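Local atomic coordinates of PTS system, IIA component (Streptococcus pneumoniae serotype 4, PDB entry 5T3U), a protein that probably passes a phosphoryl group along as the IIA component of a sugar phosphotransferase system associated with pneumococcal fucose utilization. Residues 11-16 / 39-44; 76-81 / 98-103; 29-34 / 109-114; 56-61 / 88-93; 7-12 / 70-75. All blocks are in the same frame, centred on the assembly; numbering follows the deposited sequence.

Interaction 1: residues 11-16 / 39-44; sequences ILVASH and VRTLGL
I11 and V39 start a run of six parallel pairs that ends at H16 and L44, the strand axes 4.6 Å apart and 12° from parallel. Five backbone bonds join the strands. I11 O, V13 O and S15 O accept from the amides of R40, L42 and L44; in return V13 N and S15 N give to R40 O and L42 O. The shortest are V13 N to R40 O, 2.8 Å, and L44 N to S15 O, also 2.8 Å. Several of the acceptors take a CA-H as well, as where T41 CA lies 3.1 Å from V13 O. With helix 19-31 between them, the strands form the first beta-alpha-beta unit of a parallel alpha/beta fold, in which 39-44 is one of the two outermost strands within the chain. S15 OG donates to H16 O over 2.9 Å from above that carbonyl's plane, and it also accepts from A20 N. H16 O receives T26 OG1 of the second subunit, and H16 N is hydrogen-bonded to D76 OD2. The imidazole and L44 run side by side, CD2 of H16 3.8 Å from CD2 of L44, while F30 of the second subunit meets the ring edge-to-face. L12 turns CD1 to within 3.5 Å of R40 O. The R40 chain leads away from strand 11-16: its NE binds N36 O, and its NH1 reaches Q60 OE1 and a salt bridge with E63.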
# COMPACT_ATOMS: atom_id res chain seq x y z
N ILE A 11 -8.58 -8.48 -11.20
CA ILE A 11 -7.46 -7.82 -10.54
C ILE A 11 -6.74 -8.84 -9.72
O ILE A 11 -7.34 -9.52 -8.91
CB ILE A 11 -7.92 -6.63 -9.62
CG1 ILE A 11 -8.68 -5.55 -10.41
CG2 ILE A 11 -6.71 -5.98 -8.85
CD1 ILE A 11 -9.38 -4.55 -9.49
N LEU A 12 -5.44 -8.97 -9.93
CA LEU A 12 -4.65 -9.76 -9.01
C LEU A 12 -3.74 -8.84 -8.21
O LEU A 12 -3.00 -8.04 -8.80
CB LEU A 12 -3.81 -10.79 -9.76
CG LEU A 12 -2.82 -11.62 -8.93
CD1 LEU A 12 -3.51 -12.54 -7.89
CD2 LEU A 12 -1.96 -12.43 -9.86
N VAL A 13 -3.78 -8.94 -6.89
CA VAL A 13 -2.93 -8.09 -6.05
C VAL A 13 -1.89 -9.02 -5.49
O VAL A 13 -2.24 -9.98 -4.77
CB VAL A 13 -3.69 -7.49 -4.84
CG1 VAL A 13 -2.88 -6.40 -4.19
CG2 VAL A 13 -5.05 -6.94 -5.26
N ALA A 14 -0.62 -8.76 -5.78
CA ALA A 14 0.44 -9.68 -5.37
C ALA A 14 1.58 -8.98 -4.65
O ALA A 14 1.96 -7.90 -5.04
CB ALA A 14 0.98 -10.43 -6.58
N SER A 15 2.15 -9.60 -3.62
CA SER A 15 3.27 -8.99 -2.92
C SER A 15 4.09 -10.05 -2.19
O SER A 15 3.62 -11.17 -1.97
CB SER A 15 2.71 -8.01 -1.87
OG SER A 15 2.03 -8.73 -0.87
N HIS A 16 5.30 -9.69 -1.77
CA HIS A 16 5.90 -10.42 -0.63
C HIS A 16 5.00 -10.19 0.61
O HIS A 16 4.41 -9.12 0.75
CB HIS A 16 7.27 -9.86 -0.31
CG HIS A 16 8.28 -10.08 -1.40
ND1 HIS A 16 8.41 -9.22 -2.47
CD2 HIS A 16 9.24 -11.01 -1.55
CE1 HIS A 16 9.41 -9.62 -3.24
NE2 HIS A 16 9.91 -10.72 -2.71
N VAL A 39 -11.41 -10.73 -8.34
CA VAL A 39 -10.27 -10.22 -7.58
C VAL A 39 -9.65 -11.31 -6.75
O VAL A 39 -10.35 -12.11 -6.09
CB VAL A 39 -10.67 -9.04 -6.61
CG1 VAL A 39 -9.42 -8.48 -5.90
CG2 VAL A 39 -11.38 -7.92 -7.39
N ARG A 40 -8.32 -11.36 -6.81
CA ARG A 40 -7.54 -12.33 -6.03
C ARG A 40 -6.30 -11.69 -5.44
O ARG A 40 -5.81 -10.69 -5.95
CB ARG A 40 -7.13 -13.52 -6.92
CG ARG A 40 -8.33 -14.41 -7.27
CD ARG A 40 -7.86 -15.65 -8.04
NE ARG A 40 -9.00 -16.24 -8.74
CZ ARG A 40 -8.98 -17.44 -9.33
NH1 ARG A 40 -7.88 -18.19 -9.29
NH2 ARG A 40 -10.08 -17.88 -9.93
N THR A 41 -5.78 -12.30 -4.38
CA THR A 41 -4.48 -11.88 -3.88
C THR A 41 -3.50 -13.04 -3.82
O THR A 41 -3.90 -14.20 -3.74
CB THR A 41 -4.59 -11.25 -2.47
OG1 THR A 41 -4.92 -12.27 -1.51
CG2 THR A 41 -5.65 -10.17 -2.46
N LEU A 42 -2.21 -12.72 -3.81
CA LEU A 42 -1.19 -13.75 -3.60
C LEU A 42 -0.03 -13.14 -2.83
O LEU A 42 0.48 -12.10 -3.23
CB LEU A 42 -0.70 -14.28 -4.95
CG LEU A 42 0.18 -15.53 -4.96
CD1 LEU A 42 -0.57 -16.72 -4.31
CD2 LEU A 42 0.56 -15.86 -6.43
N GLY A 43 0.39 -13.79 -1.75
CA GLY A 43 1.56 -13.36 -1.00
C GLY A 43 2.68 -14.38 -1.07
O GLY A 43 2.45 -15.56 -0.90
N LEU A 44 3.90 -13.91 -1.31
CA LEU A 44 5.08 -14.73 -1.24
C LEU A 44 5.58 -14.69 0.20
O LEU A 44 6.15 -13.70 0.64
CB LEU A 44 6.15 -14.25 -2.24
CG LEU A 44 7.54 -14.90 -2.14
CD1 LEU A 44 7.44 -16.42 -2.22
CD2 LEU A 44 8.47 -14.35 -3.21

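Interaction 2: residues 76-81 / 98-103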
# COMPACT_ATOMS: atom_id res chain seq x y z
N ASP A 76 3.79 -5.07 -5.29
CA ASP A 76 4.20 -4.20 -4.19
C ASP A 76 5.32 -3.24 -4.55
O ASP A 76 5.25 -2.07 -4.19
CB ASP A 76 4.50 -5.01 -2.90
CG ASP A 76 5.43 -6.22 -3.12
OD1 ASP A 76 5.75 -6.58 -4.29
OD2 ASP A 76 5.81 -6.84 -2.09
N LEU A 77 6.33 -3.72 -5.27
CA LEU A 77 7.42 -2.86 -5.68
C LEU A 77 8.22 -3.45 -6.88
O LEU A 77 8.25 -4.67 -7.08
CB LEU A 77 8.34 -2.57 -4.48
CG LEU A 77 9.37 -3.58 -4.02
CD1 LEU A 77 10.11 -3.04 -2.78
CD2 LEU A 77 8.80 -4.97 -3.72
N ILE A 78 8.85 -2.57 -7.66
CA ILE A 78 9.73 -2.99 -8.74
C ILE A 78 10.91 -3.86 -8.22
O ILE A 78 11.46 -3.61 -7.15
CB ILE A 78 10.23 -1.75 -9.57
CG1 ILE A 78 10.80 -2.17 -10.94
CG2 ILE A 78 11.25 -0.91 -8.78
CD1 ILE A 78 9.75 -2.58 -11.99
N GLY A 79 11.28 -4.90 -8.95
CA GLY A 79 12.44 -5.70 -8.52
C GLY A 79 12.11 -6.64 -7.38
O GLY A 79 12.96 -7.37 -6.93
N GLY A 80 10.87 -6.63 -6.90
CA GLY A 80 10.37 -7.71 -6.04
C GLY A 80 10.07 -8.96 -6.87
O GLY A 80 9.94 -8.87 -8.10
N SER A 81 9.93 -10.12 -6.22
CA SER A 81 9.71 -11.38 -6.94
C SER A 81 8.32 -11.42 -7.61
O SER A 81 8.23 -11.85 -8.76
CB SER A 81 9.93 -12.61 -6.06
OG SER A 81 11.28 -12.70 -5.61
N ILE A 98 0.51 -4.69 -15.76
CA ILE A 98 1.26 -4.78 -14.50
C ILE A 98 1.55 -3.38 -13.97
O ILE A 98 2.24 -2.60 -14.63
CB ILE A 98 2.60 -5.56 -14.67
CG1 ILE A 98 2.35 -6.94 -15.33
CG2 ILE A 98 3.30 -5.69 -13.27
CD1 ILE A 98 3.61 -7.63 -15.81
N VAL A 99 1.00 -3.05 -12.80
CA VAL A 99 1.26 -1.74 -12.17
C VAL A 99 1.91 -2.02 -10.82
O VAL A 99 1.35 -2.74 -9.99
CB VAL A 99 -0.02 -0.86 -12.03
CG1 VAL A 99 0.31 0.50 -11.40
CG2 VAL A 99 -0.66 -0.64 -13.39
N THR A 100 3.11 -1.48 -10.61
CA THR A 100 3.81 -1.76 -9.37
C THR A 100 3.72 -0.59 -8.37
O THR A 100 3.23 0.48 -8.73
CB THR A 100 5.29 -2.22 -9.59
OG1 THR A 100 5.79 -2.72 -8.36
CG2 THR A 100 6.16 -1.07 -10.01
N GLY A 101 4.17 -0.79 -7.14
CA GLY A 101 4.15 0.29 -6.14
C GLY A 101 2.75 0.75 -5.75
O GLY A 101 2.57 1.91 -5.32
N PHE A 102 1.75 -0.14 -5.86
CA PHE A 102 0.36 0.24 -5.63
C PHE A 102 0.05 0.73 -4.21
O PHE A 102 0.72 0.34 -3.24
CB PHE A 102 -0.61 -0.92 -5.99
CG PHE A 102 -0.71 -2.02 -4.95
CD1 PHE A 102 0.11 -3.14 -5.02
CD2 PHE A 102 -1.66 -1.96 -3.94
CE1 PHE A 102 0.01 -4.18 -4.06
CE2 PHE A 102 -1.76 -2.97 -2.98
CZ PHE A 102 -0.92 -4.09 -3.05
N ASN A 103 -1.01 1.53 -4.10
CA ASN A 103 -1.49 2.02 -2.82
C ASN A 103 -3.00 1.76 -2.73
O ASN A 103 -3.60 1.18 -3.64
CB ASN A 103 -1.12 3.51 -2.64
CG ASN A 103 -1.64 4.39 -3.75
OD1 ASN A 103 -2.40 3.92 -4.61
ND2 ASN A 103 -1.25 5.68 -3.74
O HOH W 1 3.42 -0.67 -2.84
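The F102 ring turns an edge to D76, whose backbone N lies near the ring plane, 4.1 Å from F102 CE1. Its CG sits between backbone N and carbonyl carbon (chi1 78°), and the ring also packs against V13, A23 and L74 and meets the ring of F19 at about 40°. The D76 side chain sets off away from residues 98-103. OD2 takes the amide of H16, whereas OD1 receives a weak bond from the next amide, L77 N, at 3.1 Å. D76 O has two kinds of partner: G101 CA makes a CA-H...O contact of 3.3 Å, and a water that donates 2.7 Å to D76 O also donates 2.9 Å to F102 O. T100 CB leaves the strand toward 76-81. With OG1 anti to its own backbone N, the hydroxyl comes 2.9 Å from L77 C, a tight contact, yet its hydrogen-bond partner is T75 OG1; CG2 beside it touches I78 CB at 4.1 Å. L77 and I78 themselves open a type II turn that runs to G80, the N-cap of helix 81-90, with G79 taking the positive phi. V99 and T100 pair antiparallel with a strand of the second subunit, and G101 O of each chain binds N103 ND2 of the other. Such loops after the C-terminal ends of adjacent parallel strands are where alpha/beta folds characteristically place their active sites, consistent with D76 lying beside H16.

Interaction 3: residues 29-34 / 109-114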
# COMPACT_ATOMS: atom_id res chain seq x y z
N MET A 29 -13.53 -2.53 2.66
CA MET A 29 -14.20 -1.67 3.64
C MET A 29 -14.79 -0.46 2.94
O MET A 29 -15.75 0.12 3.42
CB MET A 29 -13.26 -1.25 4.75
CG MET A 29 -12.91 -2.39 5.70
SD MET A 29 -11.76 -1.92 7.00
CE MET A 29 -12.75 -0.70 7.89
N PHE A 30 -14.22 -0.11 1.79
CA PHE A 30 -14.74 1.00 1.00
C PHE A 30 -15.69 0.60 -0.12
O PHE A 30 -16.67 1.28 -0.34
CB PHE A 30 -13.58 1.86 0.45
CG PHE A 30 -12.72 2.46 1.53
CD1 PHE A 30 -13.17 3.57 2.25
CD2 PHE A 30 -11.50 1.90 1.85
CE1 PHE A 30 -12.40 4.11 3.28
CE2 PHE A 30 -10.72 2.45 2.86
CZ PHE A 30 -11.17 3.54 3.59
N VAL A 31 -15.39 -0.49 -0.82
CA VAL A 31 -16.13 -0.83 -2.04
C VAL A 31 -17.00 -2.08 -1.91
O VAL A 31 -17.66 -2.48 -2.87
CB VAL A 31 -15.17 -0.98 -3.25
CG1 VAL A 31 -14.35 0.29 -3.42
CG2 VAL A 31 -14.22 -2.15 -3.05
N GLY A 32 -17.00 -2.70 -0.73
CA GLY A 32 -17.77 -3.93 -0.50
C GLY A 32 -16.98 -5.19 -0.85
O GLY A 32 -15.95 -5.12 -1.55
N GLU A 33 -17.47 -6.32 -0.36
CA GLU A 33 -16.80 -7.61 -0.50
C GLU A 33 -16.65 -7.99 -1.99
O GLU A 33 -17.57 -7.78 -2.77
CB GLU A 33 -17.61 -8.68 0.25
CG GLU A 33 -16.77 -9.87 0.75
CD GLU A 33 -17.47 -11.23 0.60
OE1 GLU A 33 -18.33 -11.37 -0.31
OE2 GLU A 33 -17.13 -12.18 1.35
N THR A 34 -15.50 -8.50 -2.40
CA THR A 34 -15.32 -8.94 -3.79
C THR A 34 -15.39 -10.47 -3.85
O THR A 34 -15.32 -11.13 -2.82
CB THR A 34 -13.97 -8.46 -4.42
OG1 THR A 34 -12.89 -8.92 -3.61
CG2 THR A 34 -13.90 -6.95 -4.52
N GLU A 109 -9.89 2.35 -6.70
CA GLU A 109 -10.38 2.86 -7.97
C GLU A 109 -10.53 1.75 -9.02
O GLU A 109 -11.48 1.74 -9.80
CB GLU A 109 -9.41 3.92 -8.51
CG GLU A 109 -9.71 4.40 -9.94
CD GLU A 109 -11.16 4.88 -10.13
OE1 GLU A 109 -11.76 5.46 -9.18
OE2 GLU A 109 -11.72 4.67 -11.24
N LEU A 110 -9.54 0.85 -9.09
CA LEU A 110 -9.61 -0.28 -10.03
C LEU A 110 -10.78 -1.20 -9.69
O LEU A 110 -11.49 -1.67 -10.60
CB LEU A 110 -8.29 -1.04 -10.08
CG LEU A 110 -7.18 -0.27 -10.80
CD1 LEU A 110 -5.80 -0.96 -10.72
CD2 LEU A 110 -7.58 0.06 -12.28
N ILE A 111 -11.04 -1.44 -8.40
CA ILE A 111 -12.23 -2.27 -8.08
C ILE A 111 -13.54 -1.55 -8.49
O ILE A 111 -14.40 -2.14 -9.16
CB ILE A 111 -12.27 -2.75 -6.62
CG1 ILE A 111 -11.11 -3.69 -6.32
CG2 ILE A 111 -13.61 -3.52 -6.34
CD1 ILE A 111 -10.90 -3.98 -4.79
N SER A 112 -13.65 -0.27 -8.14
CA SER A 112 -14.86 0.51 -8.42
C SER A 112 -15.20 0.61 -9.90
O SER A 112 -16.37 0.80 -10.25
CB SER A 112 -14.74 1.93 -7.84
OG SER A 112 -14.47 1.83 -6.46
N SER A 113 -14.18 0.50 -10.75
CA SER A 113 -14.33 0.71 -12.18
C SER A 113 -14.19 -0.58 -13.01
O SER A 113 -14.12 -0.53 -14.25
CB SER A 113 -13.36 1.80 -12.66
OG SER A 113 -12.01 1.37 -12.52
N TYR A 114 -14.18 -1.74 -12.35
CA TYR A 114 -13.88 -2.97 -13.09
C TYR A 114 -15.00 -3.51 -14.01
O TYR A 114 -14.81 -4.50 -14.73
CB TYR A 114 -13.25 -4.05 -12.21
CG TYR A 114 -14.07 -4.70 -11.10
CD1 TYR A 114 -15.46 -4.56 -11.00
CD2 TYR A 114 -13.42 -5.48 -10.14
CE1 TYR A 114 -16.18 -5.20 -9.98
CE2 TYR A 114 -14.11 -6.09 -9.13
CZ TYR A 114 -15.48 -5.96 -9.05
OH TYR A 114 -16.13 -6.59 -8.01
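V31 and I111 supply the closest apolar contact, their side chains crossing at about a right angle with CG2 of V31 3.6 Å from CG2 of I111. CG2 of I111, anti to its backbone N, also meets T34 CG2 at 3.9 Å, again with the side chains at about a right angle. The second V31 methyl, CG1, lies 3.4 Å from S112 OG. At the margin Y114 OH comes to 4.2 Å from T34 CG2. The hydroxyls of T34 and S112 find partners nearby: T34 OG1 binds E28 and S112 OG binds V108 O. Helix 104-112 ends with S113 OG donating to E109 O at 2.8 Å and Y114 N to I111 O at 3.2 Å. That same I111 O lies 3.1 Å above one face of the Y114 ring, toward its rim; R38 adds a cation-pi contact to the ring. The contact thus joins the C-terminal ends of helices 19-31 and 104-112 at the surface, with L24 and A27 of the first helix continuing the packing on I111, and I11 and V39 of the sheet lying against I111 and against T34 and Y114, respectively.

Interaction 4: residues 56-61 / 88-93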
# COMPACT_ATOMS: atom_id res chain seq x y z
N TYR A 56 1.77 -20.78 -8.89
CA TYR A 56 0.59 -20.26 -8.21
C TYR A 56 0.18 -18.96 -8.84
O TYR A 56 -1.00 -18.75 -9.13
CB TYR A 56 0.87 -19.94 -6.74
CG TYR A 56 1.01 -21.11 -5.82
CD1 TYR A 56 0.33 -22.31 -6.03
CD2 TYR A 56 1.82 -21.00 -4.68
CE1 TYR A 56 0.48 -23.40 -5.13
CE2 TYR A 56 1.98 -22.04 -3.79
CZ TYR A 56 1.31 -23.24 -4.01
OH TYR A 56 1.49 -24.25 -3.09
N PHE A 57 1.17 -18.08 -9.02
CA PHE A 57 1.00 -16.80 -9.70
C PHE A 57 0.43 -16.94 -11.11
O PHE A 57 -0.56 -16.29 -11.46
CB PHE A 57 2.33 -16.00 -9.75
CG PHE A 57 2.15 -14.62 -10.31
CD1 PHE A 57 1.95 -13.54 -9.47
CD2 PHE A 57 2.13 -14.41 -11.67
CE1 PHE A 57 1.73 -12.26 -9.99
CE2 PHE A 57 1.92 -13.14 -12.20
CZ PHE A 57 1.71 -12.06 -11.34
N LYS A 58 1.07 -17.78 -11.93
CA LYS A 58 0.63 -18.03 -13.29
C LYS A 58 -0.82 -18.50 -13.29
O LYS A 58 -1.63 -17.99 -14.04
CB LYS A 58 1.55 -19.05 -13.99
CG LYS A 58 1.12 -19.45 -15.42
CD LYS A 58 1.99 -20.62 -15.96
CE LYS A 58 1.77 -20.88 -17.47
NZ LYS A 58 0.31 -21.13 -17.78
N ASN A 59 -1.12 -19.46 -12.43
CA ASN A 59 -2.48 -19.99 -12.28
C ASN A 59 -3.53 -18.96 -11.88
O ASN A 59 -4.64 -18.99 -12.40
CB ASN A 59 -2.49 -21.17 -11.27
CG ASN A 59 -1.95 -22.47 -11.86
OD1 ASN A 59 -1.76 -22.59 -13.08
ND2 ASN A 59 -1.70 -23.46 -11.00
N GLN A 60 -3.19 -18.05 -10.97
CA GLN A 60 -4.12 -16.95 -10.59
C GLN A 60 -4.45 -16.05 -11.79
O GLN A 60 -5.62 -15.69 -11.98
CB GLN A 60 -3.57 -16.07 -9.45
CG GLN A 60 -3.29 -16.79 -8.15
CD GLN A 60 -4.54 -17.12 -7.38
OE1 GLN A 60 -5.32 -17.99 -7.80
NE2 GLN A 60 -4.75 -16.44 -6.23
N VAL A 61 -3.44 -15.69 -12.59
CA VAL A 61 -3.71 -14.81 -13.74
C VAL A 61 -4.54 -15.54 -14.82
O VAL A 61 -5.52 -15.00 -15.32
CB VAL A 61 -2.44 -14.20 -14.36
CG1 VAL A 61 -2.79 -13.41 -15.64
CG2 VAL A 61 -1.71 -13.27 -13.39
N SER A 88 7.99 -11.56 -16.52
CA SER A 88 8.55 -12.62 -17.34
C SER A 88 7.46 -13.51 -17.91
O SER A 88 7.48 -13.81 -19.10
CB SER A 88 9.63 -13.41 -16.60
OG SER A 88 10.92 -12.87 -16.89
N ARG A 89 6.48 -13.87 -17.07
CA ARG A 89 5.45 -14.80 -17.48
C ARG A 89 4.48 -14.19 -18.50
O ARG A 89 4.06 -14.88 -19.44
CB ARG A 89 4.73 -15.40 -16.26
CG ARG A 89 3.64 -16.40 -16.61
CD ARG A 89 4.20 -17.61 -17.40
NE ARG A 89 4.89 -18.55 -16.53
CZ ARG A 89 5.34 -19.75 -16.90
NH1 ARG A 89 5.20 -20.16 -18.17
NH2 ARG A 89 5.92 -20.53 -16.01
N PHE A 90 4.15 -12.91 -18.35
CA PHE A 90 3.13 -12.27 -19.19
C PHE A 90 3.63 -11.11 -20.03
O PHE A 90 2.84 -10.26 -20.46
CB PHE A 90 1.90 -11.89 -18.34
CG PHE A 90 1.25 -13.09 -17.67
CD1 PHE A 90 0.49 -13.99 -18.43
CD2 PHE A 90 1.44 -13.35 -16.33
CE1 PHE A 90 -0.10 -15.12 -17.84
CE2 PHE A 90 0.87 -14.47 -15.72
CZ PHE A 90 0.09 -15.36 -16.48
N LEU A 91 4.95 -11.09 -20.29
CA LEU A 91 5.63 -10.00 -20.97
C LEU A 91 4.88 -9.43 -22.16
O LEU A 91 4.68 -8.21 -22.24
CB LEU A 91 7.04 -10.42 -21.42
CG LEU A 91 7.88 -9.34 -22.12
CD1 LEU A 91 8.13 -8.13 -21.18
CD2 LEU A 91 9.18 -9.92 -22.66
N ASN A 92 4.48 -10.30 -23.10
CA ASN A 92 3.87 -9.86 -24.34
C ASN A 92 2.37 -10.15 -24.41
O ASN A 92 1.77 -9.97 -25.48
CB ASN A 92 4.60 -10.44 -25.57
CG ASN A 92 6.04 -9.94 -25.72
OD1 ASN A 92 6.96 -10.72 -25.99
ND2 ASN A 92 6.23 -8.65 -25.54
N LEU A 93 1.77 -10.62 -23.31
CA LEU A 93 0.32 -10.78 -23.29
C LEU A 93 -0.39 -9.46 -23.02
O LEU A 93 -0.44 -8.98 -21.88
CB LEU A 93 -0.12 -11.86 -22.31
CG LEU A 93 -1.59 -12.30 -22.34
CD1 LEU A 93 -2.08 -12.70 -23.75
CD2 LEU A 93 -1.81 -13.44 -21.38
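V61 and F90 reach toward each other tip to tip, V61 CG1 standing over the ring 3.8 Å from its centroid and 21° off the normal, a CH-pi contact. R89 CG lies 3.5 Å above the opposite face of the F90 ring, so the phenyl is sandwiched between its own neighbour and the facing helix. F57 CE2 and K58 O come in at its edge, near the ring plane; F57 CE2 is 3.9 Å from F90 CE2. F57 gets there with CG anti to its backbone N, the ring end swinging nearer than its first bond suggests. The outer layer is formed by two long cations. K58 is stretched out as far as CE and bends only at chi4 (-56°), whereas R89 folds at chi2 and chi3, which turns NE back alongside the lysine. K58 CD then sits 3.5 Å above the centre of the guanidinium. The like charges stay apart, K58 NZ 5.0 Å from R89 NH1, and each has its own acid: D62 for the lysine, E54 for the arginine. F57 and V61 continue inward to L12 and V73. This is the pairing of two neighbouring helices, 50-65 and 81-90, on one face of a parallel sheet, as in a three-layer alpha/beta sandwich.

Interaction 5: residues 7-12 / 70-75; sequences FNRGIL and EVIVLT
R9 pairs with E70, and the three following residues with V71, I72 and V73, in parallel register, the strand axes 4.5 Å apart and 24° from parallel. Amides and carbonyls alternate in five bonds, from E70 N to N8 O (3.1 Å) up to L74 N on L12 O (2.8 Å). Both strands are internal: the order is 39-44, 7-16, 68-75, 96-100, and the chain between 39-44 and 68-75 passes over 7-16 by way of helix 50-65. R9 and E70 lie side by side, their flat groups 54° apart. A bend at chi3 (-48°) sets R9 NE 3.6 Å from E70 OE1, which approaches the guanidinium edge in its plane, a long salt bridge. R9 NH2 is hydrogen-bonded to S116 O. Nearer the backbone, R9 CD touches I72 CD1 at 3.6 Å. Farther along the same face, L74 CD1 comes within 4.3 Å of I11 CG2. On the other face V71 and V73 pack on helix 50-65, next to L12.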
# COMPACT_ATOMS: atom_id res chain seq x y z
N PHE A 7 -16.44 -10.90 -17.82
CA PHE A 7 -16.48 -9.52 -17.37
C PHE A 7 -15.32 -8.72 -17.97
O PHE A 7 -14.46 -9.27 -18.69
CB PHE A 7 -16.43 -9.49 -15.84
CG PHE A 7 -17.51 -10.31 -15.20
CD1 PHE A 7 -18.83 -9.86 -15.20
CD2 PHE A 7 -17.22 -11.50 -14.57
CE1 PHE A 7 -19.83 -10.59 -14.60
CE2 PHE A 7 -18.21 -12.26 -13.98
CZ PHE A 7 -19.54 -11.80 -13.99
N ASN A 8 -15.30 -7.42 -17.72
CA ASN A 8 -14.32 -6.55 -18.35
C ASN A 8 -12.88 -6.81 -17.86
O ASN A 8 -11.98 -6.92 -18.66
CB ASN A 8 -14.67 -5.08 -18.13
CG ASN A 8 -15.84 -4.65 -18.98
OD1 ASN A 8 -16.08 -5.18 -20.04
ND2 ASN A 8 -16.59 -3.69 -18.50
N ARG A 9 -12.70 -6.93 -16.54
CA ARG A 9 -11.39 -6.71 -15.93
C ARG A 9 -11.34 -7.42 -14.58
O ARG A 9 -12.19 -7.17 -13.73
CB ARG A 9 -11.21 -5.20 -15.72
CG ARG A 9 -9.81 -4.70 -15.45
CD ARG A 9 -9.73 -3.22 -15.67
NE ARG A 9 -10.34 -2.84 -16.93
CZ ARG A 9 -11.45 -2.13 -17.04
NH1 ARG A 9 -12.06 -1.69 -15.94
NH2 ARG A 9 -11.96 -1.87 -18.25
N GLY A 10 -10.36 -8.30 -14.41
CA GLY A 10 -10.02 -8.92 -13.12
C GLY A 10 -8.79 -8.26 -12.49
O GLY A 10 -8.05 -7.51 -13.15
N ILE A 11 -8.58 -8.48 -11.20
CA ILE A 11 -7.46 -7.82 -10.54
C ILE A 11 -6.74 -8.84 -9.72
O ILE A 11 -7.34 -9.52 -8.91
CB ILE A 11 -7.92 -6.63 -9.62
CG1 ILE A 11 -8.68 -5.55 -10.41
CG2 ILE A 11 -6.71 -5.98 -8.85
CD1 ILE A 11 -9.38 -4.55 -9.49
N LEU A 12 -5.44 -8.97 -9.93
CA LEU A 12 -4.65 -9.76 -9.01
C LEU A 12 -3.74 -8.84 -8.21
O LEU A 12 -3.00 -8.04 -8.80
CB LEU A 12 -3.81 -10.79 -9.76
CG LEU A 12 -2.82 -11.62 -8.93
CD1 LEU A 12 -3.51 -12.54 -7.89
CD2 LEU A 12 -1.96 -12.43 -9.86
N GLU A 70 -9.60 -8.75 -19.53
CA GLU A 70 -8.26 -8.32 -19.16
C GLU A 70 -8.00 -8.56 -17.68
O GLU A 70 -8.94 -8.76 -16.89
CB GLU A 70 -8.15 -6.83 -19.36
CG GLU A 70 -8.36 -6.31 -20.73
CD GLU A 70 -8.45 -4.81 -20.70
OE1 GLU A 70 -8.37 -4.21 -19.58
OE2 GLU A 70 -8.61 -4.22 -21.78
N VAL A 71 -6.72 -8.53 -17.29
CA VAL A 71 -6.33 -8.57 -15.88
C VAL A 71 -5.28 -7.47 -15.59
O VAL A 71 -4.34 -7.28 -16.36
CB VAL A 71 -5.83 -9.98 -15.48
CG1 VAL A 71 -5.22 -10.00 -14.05
CG2 VAL A 71 -6.95 -10.98 -15.58
N ILE A 72 -5.48 -6.73 -14.51
CA ILE A 72 -4.44 -5.87 -13.96
C ILE A 72 -3.81 -6.58 -12.77
O ILE A 72 -4.48 -7.01 -11.85
CB ILE A 72 -4.98 -4.45 -13.61
CG1 ILE A 72 -5.62 -3.83 -14.85
CG2 ILE A 72 -3.83 -3.49 -13.10
CD1 ILE A 72 -6.34 -2.54 -14.56
N VAL A 73 -2.50 -6.77 -12.86
CA VAL A 73 -1.70 -7.27 -11.77
C VAL A 73 -1.13 -6.05 -11.03
O VAL A 73 -0.46 -5.19 -11.64
CB VAL A 73 -0.53 -8.17 -12.29
CG1 VAL A 73 0.31 -8.71 -11.14
CG2 VAL A 73 -1.07 -9.33 -13.13
N LEU A 74 -1.41 -5.98 -9.74
CA LEU A 74 -0.80 -4.96 -8.86
C LEU A 74 0.28 -5.64 -8.06
O LEU A 74 0.04 -6.67 -7.42
CB LEU A 74 -1.84 -4.35 -7.93
CG LEU A 74 -3.04 -3.66 -8.58
CD1 LEU A 74 -3.93 -3.05 -7.48
CD2 LEU A 74 -2.64 -2.61 -9.64
N THR A 75 1.50 -5.09 -8.11
CA THR A 75 2.58 -5.65 -7.31
C THR A 75 3.16 -4.59 -6.35
O THR A 75 3.02 -3.38 -6.58
CB THR A 75 3.71 -6.21 -8.18
OG1 THR A 75 4.31 -5.12 -8.88
CG2 THR A 75 3.17 -7.30 -9.20

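How the interactions relate
Interactions 1 and 5 share I11 and L12 and place strand 7-16 between its two neighbours; interaction 2 extends the sheet, V99 N lying 2.8 Å from V73 O. Interactions 3 and 4 sit on opposite sides of the chain's centre, their own centres 23 Å apart, one against I11 and V39, the other against L12 and V73. Interactions 1 and 2 meet at H16 N and D76 OD2, 2.9 Å apart. Enzymes IIA of the mannose family carry their phosphorylated histidine at the end of the first strand, so H16 is probably the phosphoryl acceptor; a polyethylene glycol, probably from the crystallisation liquor, lies about 5 Å from its side chain, and the second subunit borders this site.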